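Local coordinates for fucolectin-related protein (Streptococcus pneumoniae, PDB 2WMF), which probably hydrolyses host blood group antigen carbohydrates, as the catalytic module of a family 98 glycoside hydrolase linked to fucose utilization, at residues S269-M274 with N483-K488; T306-K311 with K517-N522; D461-T466 with D527-T532; N254-G259 with N437-K442. All blocks are in the same frame, centred on the assembly; numbering follows the deposited sequence.

Contact 1: S269-M274 with N483-K488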
loop_
_atom_site.group_PDB
_atom_site.type_symbol
_atom_site.label_atom_id
_atom_site.label_comp_id
_atom_site.label_asym_id
_atom_site.label_seq_id
_atom_site.Cartn_x
_atom_site.Cartn_y
_atom_site.Cartn_z
ATOM N N SER A 269 -6.027 -12.699 -8.319
ATOM C CA SER A 269 -7.401 -12.732 -7.887
ATOM C C SER A 269 -7.803 -11.776 -6.741
ATOM O O SER A 269 -8.974 -11.661 -6.410
ATOM C CB SER A 269 -7.820 -14.169 -7.565
ATOM O OG SER A 269 -7.735 -15.000 -8.726
ATOM N N GLU A 270 -6.848 -11.065 -6.147
ATOM C CA GLU A 270 -7.221 -10.027 -5.163
ATOM C C GLU A 270 -7.952 -8.905 -5.934
ATOM O O GLU A 270 -7.394 -8.382 -6.920
ATOM C CB GLU A 270 -5.998 -9.449 -4.468
ATOM C CG GLU A 270 -6.394 -8.338 -3.494
ATOM C CD GLU A 270 -5.322 -7.799 -2.572
ATOM O OE1 GLU A 270 -4.296 -8.458 -2.371
ATOM O OE2 GLU A 270 -5.585 -6.671 -2.012
ATOM N N PRO A 271 -9.174 -8.545 -5.521
ATOM C CA PRO A 271 -9.905 -7.502 -6.262
ATOM C C PRO A 271 -9.061 -6.232 -6.484
ATOM O O PRO A 271 -8.342 -5.762 -5.588
ATOM C CB PRO A 271 -11.119 -7.243 -5.389
ATOM C CG PRO A 271 -11.349 -8.542 -4.731
ATOM C CD PRO A 271 -9.990 -9.085 -4.417
ATOM N N GLU A 272 -9.153 -5.713 -7.700
ATOM C CA GLU A 272 -8.383 -4.505 -8.103
ATOM C C GLU A 272 -8.591 -3.336 -7.146
ATOM O O GLU A 272 -7.634 -2.699 -6.693
ATOM C CB GLU A 272 -8.742 -4.089 -9.537
ATOM C CG GLU A 272 -8.252 -5.089 -10.614
ATOM C CD GLU A 272 -9.160 -6.232 -10.972
ATOM O OE1 GLU A 272 -10.074 -6.611 -10.165
ATOM O OE2 GLU A 272 -8.951 -6.762 -12.110
ATOM N N SER A 273 -9.836 -3.047 -6.832
ATOM C CA SER A 273 -10.128 -1.930 -5.915
ATOM C C SER A 273 -9.621 -2.214 -4.502
ATOM O O SER A 273 -9.328 -1.292 -3.727
ATOM C CB SER A 273 -11.618 -1.654 -5.870
ATOM O OG SER A 273 -12.283 -2.844 -5.532
ATOM N N MET A 274 -9.495 -3.489 -4.147
ATOM C CA MET A 274 -8.970 -3.808 -2.822
ATOM C C MET A 274 -7.460 -3.486 -2.707
ATOM O O MET A 274 -6.972 -3.152 -1.618
ATOM C CB MET A 274 -9.237 -5.261 -2.430
ATOM C CG MET A 274 -8.710 -5.668 -1.045
ATOM S SD MET A 274 -9.208 -7.388 -0.666
ATOM C CE MET A 274 -8.056 -7.718 0.670
ATOM N N ASN A 483 -15.228 1.038 -7.433
ATOM C CA ASN A 483 -15.453 -0.345 -7.076
ATOM C C ASN A 483 -14.882 -1.343 -8.087
ATOM O O ASN A 483 -15.347 -2.485 -8.168
ATOM C CB ASN A 483 -16.970 -0.575 -6.858
ATOM C CG ASN A 483 -17.760 -0.524 -8.156
ATOM O OD1 ASN A 483 -17.216 -0.232 -9.236
ATOM N ND2 ASN A 483 -19.041 -0.808 -8.057
ATOM N N TYR A 484 -13.845 -0.951 -8.821
ATOM C CA TYR A 484 -13.398 -1.743 -9.989
ATOM C C TYR A 484 -13.009 -3.165 -9.548
ATOM O O TYR A 484 -12.156 -3.341 -8.654
ATOM C CB TYR A 484 -12.186 -1.095 -10.679
ATOM C CG TYR A 484 -11.878 -1.738 -12.047
ATOM C CD1 TYR A 484 -12.778 -1.660 -13.094
ATOM C CD2 TYR A 484 -10.710 -2.446 -12.252
ATOM C CE1 TYR A 484 -12.545 -2.274 -14.280
ATOM C CE2 TYR A 484 -10.446 -3.061 -13.482
ATOM C CZ TYR A 484 -11.357 -2.942 -14.508
ATOM O OH TYR A 484 -11.136 -3.558 -15.728
ATOM N N ARG A 485 -13.669 -4.178 -10.111
ATOM C CA ARG A 485 -13.302 -5.555 -9.859
ATOM C C ARG A 485 -13.694 -6.335 -11.098
ATOM O O ARG A 485 -14.878 -6.443 -11.391
ATOM C CB ARG A 485 -14.013 -6.127 -8.623
ATOM C CG ARG A 485 -13.571 -7.570 -8.304
ATOM C CD ARG A 485 -14.339 -8.194 -7.168
ATOM N NE ARG A 485 -15.673 -8.597 -7.603
ATOM C CZ ARG A 485 -16.802 -8.328 -6.971
ATOM N NH1 ARG A 485 -16.801 -7.705 -5.792
ATOM N NH2 ARG A 485 -17.965 -8.718 -7.517
ATOM N N THR A 486 -12.711 -6.909 -11.774
ATOM C CA THR A 486 -12.992 -7.753 -12.948
ATOM C C THR A 486 -13.449 -9.141 -12.469
ATOM O O THR A 486 -13.025 -9.599 -11.401
ATOM C CB THR A 486 -11.757 -7.881 -13.866
ATOM O OG1 THR A 486 -10.693 -8.570 -13.156
ATOM C CG2 THR A 486 -11.321 -6.528 -14.383
ATOM N N ASP A 487 -14.269 -9.821 -13.275
ATOM C CA ASP A 487 -14.655 -11.201 -13.011
ATOM C C ASP A 487 -13.470 -12.131 -13.349
ATOM O O ASP A 487 -12.968 -12.135 -14.487
ATOM C CB ASP A 487 -15.874 -11.546 -13.875
ATOM C CG ASP A 487 -16.360 -12.962 -13.692
ATOM O OD1 ASP A 487 -15.943 -13.612 -12.707
ATOM O OD2 ASP A 487 -17.184 -13.389 -14.537
ATOM N N LYS A 488 -13.014 -12.898 -12.348
ATOM C CA LYS A 488 -11.856 -13.779 -12.504
ATOM C C LYS A 488 -12.267 -15.192 -12.935
ATOM O O LYS A 488 -11.425 -16.092 -13.003
ATOM C CB LYS A 488 -11.083 -13.888 -11.185
ATOM C CG LYS A 488 -10.691 -12.516 -10.491
ATOM C CD LYS A 488 -9.871 -11.663 -11.439
ATOM C CE LYS A 488 -9.400 -10.360 -10.808
ATOM N NZ LYS A 488 -10.482 -9.502 -10.245
HETATM O O HOH W 1 -11.103 -10.448 -7.616
#
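E272 pushes its carboxylate into the 483-488 loop, where T486 and K488 grip both oxygens. E272 OE1 is held from opposite faces of its plane: K488 NZ makes a salt bridge at 2.9 Å, on the syn side but 33° out of plane, and T486 N donates at 3.1 Å. E272 OE2 takes T486 OG1 on its syn lone pair at 2.7 Å and shares a further hydrogen bond with Y519 OH. E272 CB lies at the edge of the Y484 ring, 3.7 Å from Y484 CD2; a bend at chi2 (88°) then turns the carboxylate toward T486 and K488. The buried K488 NZ also donates to T486 O and OG1. Beside this knot S273 N gives Y484 O a 3.0 Å backbone bond. The other flank is looser: P271 CB only rests alongside the aliphatic part of the partly exposed R485, 3.8 Å from CD, and a water bridges S269 O and K488 NZ. P271 is the N-cap residue of helix 272-283, which precedes barrel strand 289-293; the partner loop runs from strand 477-482 to helix 489-493. W247 of helix 245-249 packs on P271, and helix 307-322 brings A308 against E272 and P307 against Y484.

Contact 2: T306-K311 with K517-N522; sequences TPAFTK and KNYSIN
P307 lays its ring over one face of Y519, a CH-pi contact in which P307 CD stands 3.7 Å from the ring centroid, 17° off the normal. Displaced toward the rim, the same P307 CD lies 3.5 Å from Y519 CZ, while P307 CB and CG reach toward the phenol oxygen and CE1. Y519 CG is anti to the backbone N (chi1 170°), which sends the ring from its own loop toward the start of helix 307-322. Other van der Waals contacts flank the ring: S520 OG sits 3.6 Å from T306 CA, and A308 CB lies 3.5 Å from Y519 OH. T306 is the N-cap of this helix, which comes after the last strand, 289-293, of the eight-stranded parallel barrel, beyond helix 295-298 and two short strands, and P307 takes up the first helical position behind it. Of the polar contacts, F309 N donates to T306 OG1 at 3.2 Å, the capping bond, and T306 OG1 also bonds with Y297 O. Y519 OH comes within 3.0 Å of A308 N in the helix's first turn and is hydrogen-bonded to E272 OE2. On the other side of the contact, just after helix 506-517, N518 O accepts from both I521 N and N522 N, folding the backbone that presents Y519 and S520.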
loop_
_atom_site.group_PDB
_atom_site.type_symbol
_atom_site.label_atom_id
_atom_site.label_comp_id
_atom_site.label_asym_id
_atom_site.label_seq_id
_atom_site.Cartn_x
_atom_site.Cartn_y
_atom_site.Cartn_z
ATOM N N THR A 306 -1.699 -4.034 -16.978
ATOM C CA THR A 306 -2.909 -4.734 -16.575
ATOM C C THR A 306 -3.973 -3.778 -16.063
ATOM O O THR A 306 -3.661 -2.625 -15.649
ATOM C CB THR A 306 -2.585 -5.740 -15.450
ATOM O OG1 THR A 306 -2.181 -4.998 -14.284
ATOM C CG2 THR A 306 -1.531 -6.785 -15.851
ATOM N N PRO A 307 -5.262 -4.232 -16.030
ATOM C CA PRO A 307 -6.321 -3.437 -15.402
ATOM C C PRO A 307 -6.093 -3.144 -13.919
ATOM O O PRO A 307 -6.441 -2.052 -13.442
ATOM C CB PRO A 307 -7.579 -4.278 -15.640
ATOM C CG PRO A 307 -7.252 -5.002 -16.936
ATOM C CD PRO A 307 -5.804 -5.373 -16.798
ATOM N N ALA A 308 -5.462 -4.069 -13.202
ATOM C CA ALA A 308 -5.146 -3.846 -11.754
ATOM C C ALA A 308 -4.243 -2.617 -11.651
ATOM O O ALA A 308 -4.433 -1.729 -10.766
ATOM C CB ALA A 308 -4.485 -5.113 -11.104
ATOM N N PHE A 309 -3.333 -2.495 -12.629
ATOM C CA PHE A 309 -2.450 -1.309 -12.681
ATOM C C PHE A 309 -3.224 -0.056 -13.106
ATOM O O PHE A 309 -3.256 0.954 -12.372
ATOM C CB PHE A 309 -1.232 -1.539 -13.585
ATOM C CG PHE A 309 -0.198 -0.434 -13.514
ATOM C CD1 PHE A 309 0.480 -0.188 -12.322
ATOM C CD2 PHE A 309 0.072 0.388 -14.625
ATOM C CE1 PHE A 309 1.461 0.826 -12.221
ATOM C CE2 PHE A 309 1.039 1.429 -14.531
ATOM C CZ PHE A 309 1.735 1.615 -13.329
ATOM N N THR A 310 -3.817 -0.101 -14.284
ATOM C CA THR A 310 -4.451 1.094 -14.892
ATOM C C THR A 310 -5.727 1.630 -14.239
ATOM O O THR A 310 -5.968 2.861 -14.227
ATOM C CB THR A 310 -4.679 0.894 -16.404
ATOM O OG1 THR A 310 -5.740 -0.048 -16.598
ATOM C CG2 THR A 310 -3.382 0.474 -17.107
ATOM N N LYS A 311 -6.513 0.714 -13.667
ATOM C CA LYS A 311 -7.783 0.994 -13.093
ATOM C C LYS A 311 -7.879 0.711 -11.592
ATOM O O LYS A 311 -8.948 0.927 -11.009
ATOM C CB LYS A 311 -8.891 0.245 -13.868
ATOM C CG LYS A 311 -9.188 0.909 -15.216
ATOM C CD LYS A 311 -10.465 0.324 -15.892
ATOM C CE LYS A 311 -11.098 1.207 -17.014
ATOM N NZ LYS A 311 -12.451 0.712 -17.565
ATOM N N LYS A 517 -3.439 -11.261 -23.280
ATOM C CA LYS A 517 -4.388 -11.388 -24.373
ATOM C C LYS A 517 -5.845 -11.506 -23.967
ATOM O O LYS A 517 -6.759 -11.422 -24.830
ATOM C CB LYS A 517 -4.005 -12.591 -25.211
ATOM C CG LYS A 517 -2.604 -12.543 -25.795
ATOM C CD LYS A 517 -2.553 -11.574 -26.970
ATOM C CE LYS A 517 -1.181 -11.557 -27.645
ATOM N NZ LYS A 517 -0.040 -11.364 -26.658
ATOM N N ASN A 518 -6.106 -11.713 -22.677
ATOM C CA ASN A 518 -7.485 -11.905 -22.201
ATOM C C ASN A 518 -7.749 -10.811 -21.170
ATOM O O ASN A 518 -8.288 -9.754 -21.517
ATOM C CB ASN A 518 -7.676 -13.296 -21.623
ATOM C CG ASN A 518 -7.593 -14.379 -22.683
ATOM O OD1 ASN A 518 -8.641 -14.864 -23.129
ATOM N ND2 ASN A 518 -6.384 -14.742 -23.093
ATOM N N TYR A 519 -7.368 -11.061 -19.929
ATOM C CA TYR A 519 -7.588 -10.084 -18.855
ATOM C C TYR A 519 -7.243 -8.644 -19.235
ATOM O O TYR A 519 -8.067 -7.731 -19.047
ATOM C CB TYR A 519 -6.831 -10.555 -17.606
ATOM C CG TYR A 519 -6.747 -9.538 -16.479
ATOM C CD1 TYR A 519 -7.894 -8.959 -15.974
ATOM C CD2 TYR A 519 -5.555 -9.291 -15.829
ATOM C CE1 TYR A 519 -7.855 -8.042 -14.905
ATOM C CE2 TYR A 519 -5.504 -8.380 -14.771
ATOM C CZ TYR A 519 -6.648 -7.744 -14.311
ATOM O OH TYR A 519 -6.604 -6.840 -13.252
ATOM N N SER A 520 -6.062 -8.419 -19.835
ATOM C CA SER A 520 -5.624 -7.046 -20.053
ATOM C C SER A 520 -6.247 -6.349 -21.269
ATOM O O SER A 520 -6.160 -5.128 -21.393
ATOM C CB SER A 520 -4.103 -6.973 -20.172
ATOM O OG SER A 520 -3.523 -7.357 -18.952
ATOM N N ILE A 521 -6.848 -7.106 -22.184
ATOM C CA ILE A 521 -7.404 -6.455 -23.370
ATOM C C ILE A 521 -8.924 -6.593 -23.463
ATOM O O ILE A 521 -9.570 -5.712 -23.995
ATOM C CB ILE A 521 -6.619 -6.787 -24.683
ATOM C CG1 ILE A 521 -6.389 -8.219 -24.805
ATOM C CG2 ILE A 521 -5.169 -6.119 -24.734
ATOM C CD1 ILE A 521 -5.668 -8.587 -26.085
ATOM N N ASN A 522 -9.483 -7.695 -22.965
ATOM C CA ASN A 522 -10.932 -7.857 -22.809
ATOM C C ASN A 522 -11.291 -8.223 -21.362
ATOM O O ASN A 522 -11.882 -9.274 -21.078
ATOM C CB ASN A 522 -11.468 -8.894 -23.773
ATOM C CG ASN A 522 -11.517 -8.360 -25.184
ATOM O OD1 ASN A 522 -12.315 -7.459 -25.508
ATOM N ND2 ASN A 522 -10.666 -8.857 -25.993
#

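Contact 3: D461-T466 with D527-T532; sequences DLTPHT and DFRTTT
R529 reaches across to the loop after strand 457-462 and donates twice: NE to T463 OG1 at 2.9 Å, tilted 27° from the guanidinium plane, and NH1 to P464 O, also at 2.9 Å and in the plane of that carbonyl. N483 O is a further acceptor for R529 NH1. The R529 chain bends at chi3 (-57°), which turns the guanidinium edge to the oxygens of the T463-H465 loop. T463 CG2 meanwhile packs against T530 O at 3.6 Å. Next to this grip, D461 and T532 form an antiparallel hydrogen-bonded pair, with D461 N to T532 O at 3.0 Å and T532 N to D461 O at 3.2 Å. They join strands 457-462 and 529-536 within a six-stranded antiparallel sheet, and beyond the pair the chain of T463-T466 leaves for strand 467-472 of the second six-stranded sheet. Past the pair a water accepts from T463 N at 2.9 Å and donates to T530 O; beside the pair another links D461 OD2, T530 O and T532 OG1. Further out, S273 OG bonds to H465 O, and Q445 and N443 hold D461 OD1. Backbone bonds to H573 and V571 fix R529 and T531 against strand 566-573.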
loop_
_atom_site.group_PDB
_atom_site.type_symbol
_atom_site.label_atom_id
_atom_site.label_comp_id
_atom_site.label_asym_id
_atom_site.label_seq_id
_atom_site.Cartn_x
_atom_site.Cartn_y
_atom_site.Cartn_z
ATOM N N ASP A 461 -24.322 3.060 0.879
ATOM C CA ASP A 461 -24.493 1.615 0.848
ATOM C C ASP A 461 -23.484 1.133 -0.166
ATOM O O ASP A 461 -23.507 1.555 -1.337
ATOM C CB ASP A 461 -25.933 1.227 0.492
ATOM C CG ASP A 461 -26.190 -0.267 0.554
ATOM O OD1 ASP A 461 -25.440 -1.005 1.188
ATOM O OD2 ASP A 461 -27.209 -0.696 -0.057
ATOM N N LEU A 462 -22.591 0.248 0.325
ATOM C CA LEU A 462 -21.384 -0.134 -0.388
ATOM C C LEU A 462 -21.303 -1.657 -0.547
ATOM O O LEU A 462 -21.349 -2.372 0.423
ATOM C CB LEU A 462 -20.141 0.253 0.391
ATOM C CG LEU A 462 -20.021 1.697 0.851
ATOM C CD1 LEU A 462 -19.248 1.823 2.190
ATOM C CD2 LEU A 462 -19.425 2.492 -0.299
ATOM N N THR A 463 -21.159 -2.120 -1.772
ATOM C CA THR A 463 -20.880 -3.520 -1.995
ATOM C C THR A 463 -19.425 -3.802 -1.668
ATOM O O THR A 463 -18.603 -2.869 -1.588
ATOM C CB THR A 463 -21.183 -3.977 -3.442
ATOM O OG1 THR A 463 -20.216 -3.426 -4.359
ATOM C CG2 THR A 463 -22.614 -3.628 -3.893
ATOM N N PRO A 464 -19.071 -5.086 -1.490
ATOM C CA PRO A 464 -17.671 -5.376 -1.312
ATOM C C PRO A 464 -16.753 -4.802 -2.394
ATOM O O PRO A 464 -17.134 -4.696 -3.550
ATOM C CB PRO A 464 -17.621 -6.909 -1.283
ATOM C CG PRO A 464 -18.985 -7.324 -0.721
ATOM C CD PRO A 464 -19.932 -6.298 -1.329
ATOM N N HIS A 465 -15.538 -4.452 -1.986
ATOM C CA HIS A 465 -14.499 -3.956 -2.909
ATOM C C HIS A 465 -14.955 -2.621 -3.539
ATOM O O HIS A 465 -14.800 -2.367 -4.750
ATOM C CB HIS A 465 -14.105 -5.016 -3.933
ATOM C CG HIS A 465 -13.948 -6.356 -3.299
ATOM N ND1 HIS A 465 -14.636 -7.473 -3.732
ATOM C CD2 HIS A 465 -13.232 -6.737 -2.218
ATOM C CE1 HIS A 465 -14.318 -8.493 -2.949
ATOM N NE2 HIS A 465 -13.486 -8.071 -2.009
ATOM N N THR A 466 -15.528 -1.792 -2.666
ATOM C CA THR A 466 -15.899 -0.410 -2.988
ATOM C C THR A 466 -15.240 0.513 -1.972
ATOM O O THR A 466 -15.367 0.286 -0.769
ATOM C CB THR A 466 -17.453 -0.168 -2.948
ATOM O OG1 THR A 466 -18.084 -1.122 -3.796
ATOM C CG2 THR A 466 -17.793 1.243 -3.470
ATOM N N ASP A 527 -20.130 -6.324 -15.421
ATOM C CA ASP A 527 -21.102 -6.586 -14.355
ATOM C C ASP A 527 -21.035 -5.359 -13.417
ATOM O O ASP A 527 -20.028 -5.157 -12.751
ATOM C CB ASP A 527 -20.765 -7.825 -13.537
ATOM C CG ASP A 527 -20.747 -9.138 -14.338
ATOM O OD1 ASP A 527 -21.581 -9.365 -15.181
ATOM O OD2 ASP A 527 -19.910 -10.004 -14.024
ATOM N N PHE A 528 -22.089 -4.565 -13.382
ATOM C CA PHE A 528 -22.129 -3.374 -12.526
ATOM C C PHE A 528 -22.692 -3.751 -11.146
ATOM O O PHE A 528 -23.509 -4.659 -11.004
ATOM C CB PHE A 528 -22.977 -2.259 -13.115
ATOM C CG PHE A 528 -22.456 -1.671 -14.414
ATOM C CD1 PHE A 528 -21.227 -2.018 -14.963
ATOM C CD2 PHE A 528 -23.214 -0.666 -15.055
ATOM C CE1 PHE A 528 -20.794 -1.456 -16.173
ATOM C CE2 PHE A 528 -22.761 -0.075 -16.236
ATOM C CZ PHE A 528 -21.542 -0.453 -16.790
ATOM N N ARG A 529 -22.291 -2.984 -10.130
ATOM C CA ARG A 529 -22.754 -3.131 -8.748
ATOM C C ARG A 529 -23.177 -1.716 -8.307
ATOM O O ARG A 529 -22.617 -0.731 -8.763
ATOM C CB ARG A 529 -21.616 -3.647 -7.815
ATOM C CG ARG A 529 -20.913 -4.842 -8.374
ATOM C CD ARG A 529 -20.068 -5.564 -7.348
ATOM N NE ARG A 529 -19.018 -4.833 -6.637
ATOM C CZ ARG A 529 -17.835 -4.467 -7.153
ATOM N NH1 ARG A 529 -16.922 -3.933 -6.362
ATOM N NH2 ARG A 529 -17.563 -4.578 -8.456
ATOM N N THR A 530 -24.105 -1.641 -7.368
ATOM C CA THR A 530 -24.725 -0.375 -7.007
ATOM C C THR A 530 -24.178 0.218 -5.686
ATOM O O THR A 530 -24.118 -0.463 -4.640
ATOM C CB THR A 530 -26.242 -0.546 -6.838
ATOM O OG1 THR A 530 -26.777 -1.055 -8.073
ATOM C CG2 THR A 530 -26.886 0.820 -6.531
ATOM N N THR A 531 -23.781 1.488 -5.746
ATOM C CA THR A 531 -23.411 2.297 -4.608
ATOM C C THR A 531 -24.497 3.349 -4.513
ATOM O O THR A 531 -24.785 4.020 -5.488
ATOM C CB THR A 531 -22.055 3.006 -4.812
ATOM O OG1 THR A 531 -21.035 2.040 -5.051
ATOM C CG2 THR A 531 -21.710 3.851 -3.583
ATOM N N THR A 532 -25.125 3.441 -3.337
ATOM C CA THR A 532 -26.226 4.396 -3.140
ATOM C C THR A 532 -25.707 5.478 -2.192
ATOM O O THR A 532 -25.231 5.174 -1.065
ATOM C CB THR A 532 -27.454 3.714 -2.543
ATOM O OG1 THR A 532 -27.845 2.616 -3.383
ATOM C CG2 THR A 532 -28.606 4.736 -2.381
HETATM O O HOH W 2 -26.529 0.351 -2.880
HETATM O O HOH W 3 -21.285 -0.326 -4.022
#

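Contact 4: N254-G259 with N437-K442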
loop_
_atom_site.group_PDB
_atom_site.type_symbol
_atom_site.label_atom_id
_atom_site.label_comp_id
_atom_site.label_asym_id
_atom_site.label_seq_id
_atom_site.Cartn_x
_atom_site.Cartn_y
_atom_site.Cartn_z
ATOM N N ASN A 254 -11.220 -17.761 -6.944
ATOM C CA ASN A 254 -12.129 -16.770 -7.529
ATOM C C ASN A 254 -12.825 -15.969 -6.435
ATOM O O ASN A 254 -13.044 -16.472 -5.318
ATOM C CB ASN A 254 -13.151 -17.477 -8.418
ATOM C CG ASN A 254 -13.841 -16.548 -9.392
ATOM O OD1 ASN A 254 -13.518 -15.360 -9.479
ATOM N ND2 ASN A 254 -14.814 -17.085 -10.120
ATOM N N THR A 255 -13.225 -14.738 -6.721
ATOM C CA THR A 255 -13.828 -13.905 -5.678
ATOM C C THR A 255 -15.022 -14.637 -5.022
ATOM O O THR A 255 -15.938 -15.099 -5.717
ATOM C CB THR A 255 -14.308 -12.549 -6.250
ATOM O OG1 THR A 255 -13.393 -12.145 -7.265
ATOM C CG2 THR A 255 -14.395 -11.480 -5.144
ATOM N N PHE A 256 -14.979 -14.673 -3.680
ATOM C CA PHE A 256 -15.992 -15.290 -2.817
ATOM C C PHE A 256 -16.060 -16.836 -2.830
ATOM O O PHE A 256 -16.855 -17.439 -2.100
ATOM C CB PHE A 256 -17.376 -14.731 -3.095
ATOM C CG PHE A 256 -17.430 -13.212 -3.208
ATOM C CD1 PHE A 256 -16.976 -12.438 -2.141
ATOM C CD2 PHE A 256 -17.998 -12.591 -4.303
ATOM C CE1 PHE A 256 -16.999 -11.069 -2.211
ATOM C CE2 PHE A 256 -18.071 -11.203 -4.361
ATOM C CZ PHE A 256 -17.575 -10.436 -3.305
ATOM N N GLU A 257 -15.238 -17.458 -3.646
ATOM C CA GLU A 257 -15.292 -18.916 -3.869
ATOM C C GLU A 257 -14.626 -19.674 -2.733
ATOM O O GLU A 257 -13.601 -19.260 -2.178
ATOM C CB GLU A 257 -14.629 -19.248 -5.207
ATOM C CG GLU A 257 -14.573 -20.722 -5.598
ATOM C CD GLU A 257 -13.868 -20.881 -6.929
ATOM O OE1 GLU A 257 -12.658 -20.526 -7.060
ATOM O OE2 GLU A 257 -14.533 -21.372 -7.848
ATOM N N THR A 258 -15.220 -20.814 -2.379
ATOM C CA THR A 258 -14.617 -21.768 -1.429
ATOM C C THR A 258 -14.506 -23.150 -2.102
ATOM O O THR A 258 -15.175 -23.435 -3.108
ATOM C CB THR A 258 -15.410 -21.910 -0.130
ATOM O OG1 THR A 258 -16.685 -22.498 -0.432
ATOM C CG2 THR A 258 -15.615 -20.566 0.570
ATOM N N GLY A 259 -13.603 -23.948 -1.558
ATOM C CA GLY A 259 -13.450 -25.334 -1.976
ATOM C C GLY A 259 -12.660 -25.628 -3.228
ATOM O O GLY A 259 -12.636 -26.775 -3.699
ATOM N N ASN A 437 -15.170 -6.028 4.012
ATOM C CA ASN A 437 -15.253 -7.470 3.721
ATOM C C ASN A 437 -14.328 -7.903 2.568
ATOM O O ASN A 437 -14.571 -7.577 1.399
ATOM C CB ASN A 437 -16.704 -7.824 3.385
ATOM C CG ASN A 437 -17.630 -7.755 4.575
ATOM O OD1 ASN A 437 -17.227 -7.968 5.721
ATOM N ND2 ASN A 437 -18.913 -7.431 4.300
ATOM N N ALA A 438 -13.250 -8.631 2.913
ATOM C CA ALA A 438 -12.247 -9.001 1.897
ATOM C C ALA A 438 -12.778 -10.044 0.924
ATOM O O ALA A 438 -12.519 -9.970 -0.296
ATOM C CB ALA A 438 -10.917 -9.511 2.551
ATOM N N ASN A 439 -13.475 -11.068 1.454
ATOM C CA ASN A 439 -13.864 -12.185 0.564
ATOM C C ASN A 439 -15.208 -12.830 0.944
ATOM O O ASN A 439 -15.410 -14.024 0.716
ATOM C CB ASN A 439 -12.772 -13.240 0.541
ATOM C CG ASN A 439 -12.790 -14.104 -0.752
ATOM O OD1 ASN A 439 -13.226 -13.657 -1.847
ATOM N ND2 ASN A 439 -12.289 -15.356 -0.635
ATOM N N ILE A 440 -16.111 -11.997 1.454
ATOM C CA ILE A 440 -17.480 -12.341 1.810
ATOM C C ILE A 440 -18.378 -11.321 1.111
ATOM O O ILE A 440 -18.129 -10.130 1.232
ATOM C CB ILE A 440 -17.660 -12.292 3.314
ATOM C CG1 ILE A 440 -16.967 -13.494 3.939
ATOM C CG2 ILE A 440 -19.155 -12.202 3.638
ATOM C CD1 ILE A 440 -17.749 -14.758 3.891
ATOM N N ASN A 441 -19.417 -11.771 0.424
ATOM C CA ASN A 441 -20.195 -10.932 -0.423
ATOM C C ASN A 441 -21.384 -10.303 0.297
ATOM O O ASN A 441 -22.535 -10.711 0.114
ATOM C CB ASN A 441 -20.646 -11.717 -1.689
ATOM C CG ASN A 441 -21.260 -10.806 -2.732
ATOM O OD1 ASN A 441 -21.151 -9.572 -2.638
ATOM N ND2 ASN A 441 -21.875 -11.405 -3.746
ATOM N N LYS A 442 -21.097 -9.291 1.124
ATOM C CA LYS A 442 -22.092 -8.630 1.964
ATOM C C LYS A 442 -21.857 -7.123 1.965
ATOM O O LYS A 442 -20.729 -6.677 2.075
ATOM C CB LYS A 442 -22.093 -9.165 3.410
ATOM C CG LYS A 442 -22.543 -10.632 3.520
ATOM C CD LYS A 442 -24.059 -10.851 3.323
ATOM C CE LYS A 442 -24.373 -12.300 2.985
ATOM N NZ LYS A 442 -25.852 -12.476 2.713
HETATM O O HOH W 4 -11.852 -17.309 -2.872
HETATM O O HOH W 5 -17.417 -16.263 0.486
#
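F256 projects its ring against the 437-442 loop, where N441 lies flat over one face. N441 CB sits over the ring centre, 3.5 Å from the centroid, and the amide and ring planes are only 6° apart, stacked. With N441 CG anti to the backbone N (chi1 -170°), the amide extends over the CE2 and CZ side of the ring. The opposite face is covered from within the segment by T255 CG2, 3.6 Å above the plane and also over the centre, so the phenyl is sandwiched; the backbone of N439 meets it at the edge, N439 C lying 3.6 Å from F256 CD1. N439 also turns its side chain to the F256 backbone: OD1 accepts from F256 N at 2.7 Å, a short bond whose donor is tilted from the amide carbonyl plane. ND2 of N439 donates to a water that in turn donates to N254 O and E257 O, and a second water joins F256 O to N439 O. Within the opposing loop, N437 ND2 donates to K442 O at 3.0 Å and N441 is the centre of an inverse gamma turn. N254 to E257 form a type II beta turn, closed by E257 N to N254 O at 2.9 Å, with F256 at the position of positive phi (71°); this turn, between helices 245-249 and 272-283 of the barrel domain, docks at the surface on the loop between strands 430-434 and 444-449 of the C-terminal part.

Overall arrangement
From the N terminus the chain passes 254-259, 269-274 and 306-311 before any contact closes. Segment 437-442 closes contact 4, 461-466 opens contact 3, and 483-488, 517-522 and 527-532 then close contacts 1, 2 and 3 in turn. Every pair of contacts therefore crosses except 4 and 3, which follow in series; none nests. Contacts 4, 1 and 2 each tie the barrel part to the C-terminal part, whereas contact 3 lies wholly within the latter. Contact 1 touches the other three, its centre 11 to 12 Å from theirs. Contacts 3 and 4 also meet, through H465 and A438, while contact 2 stays about 9 Å from contact 3 between nearest atoms.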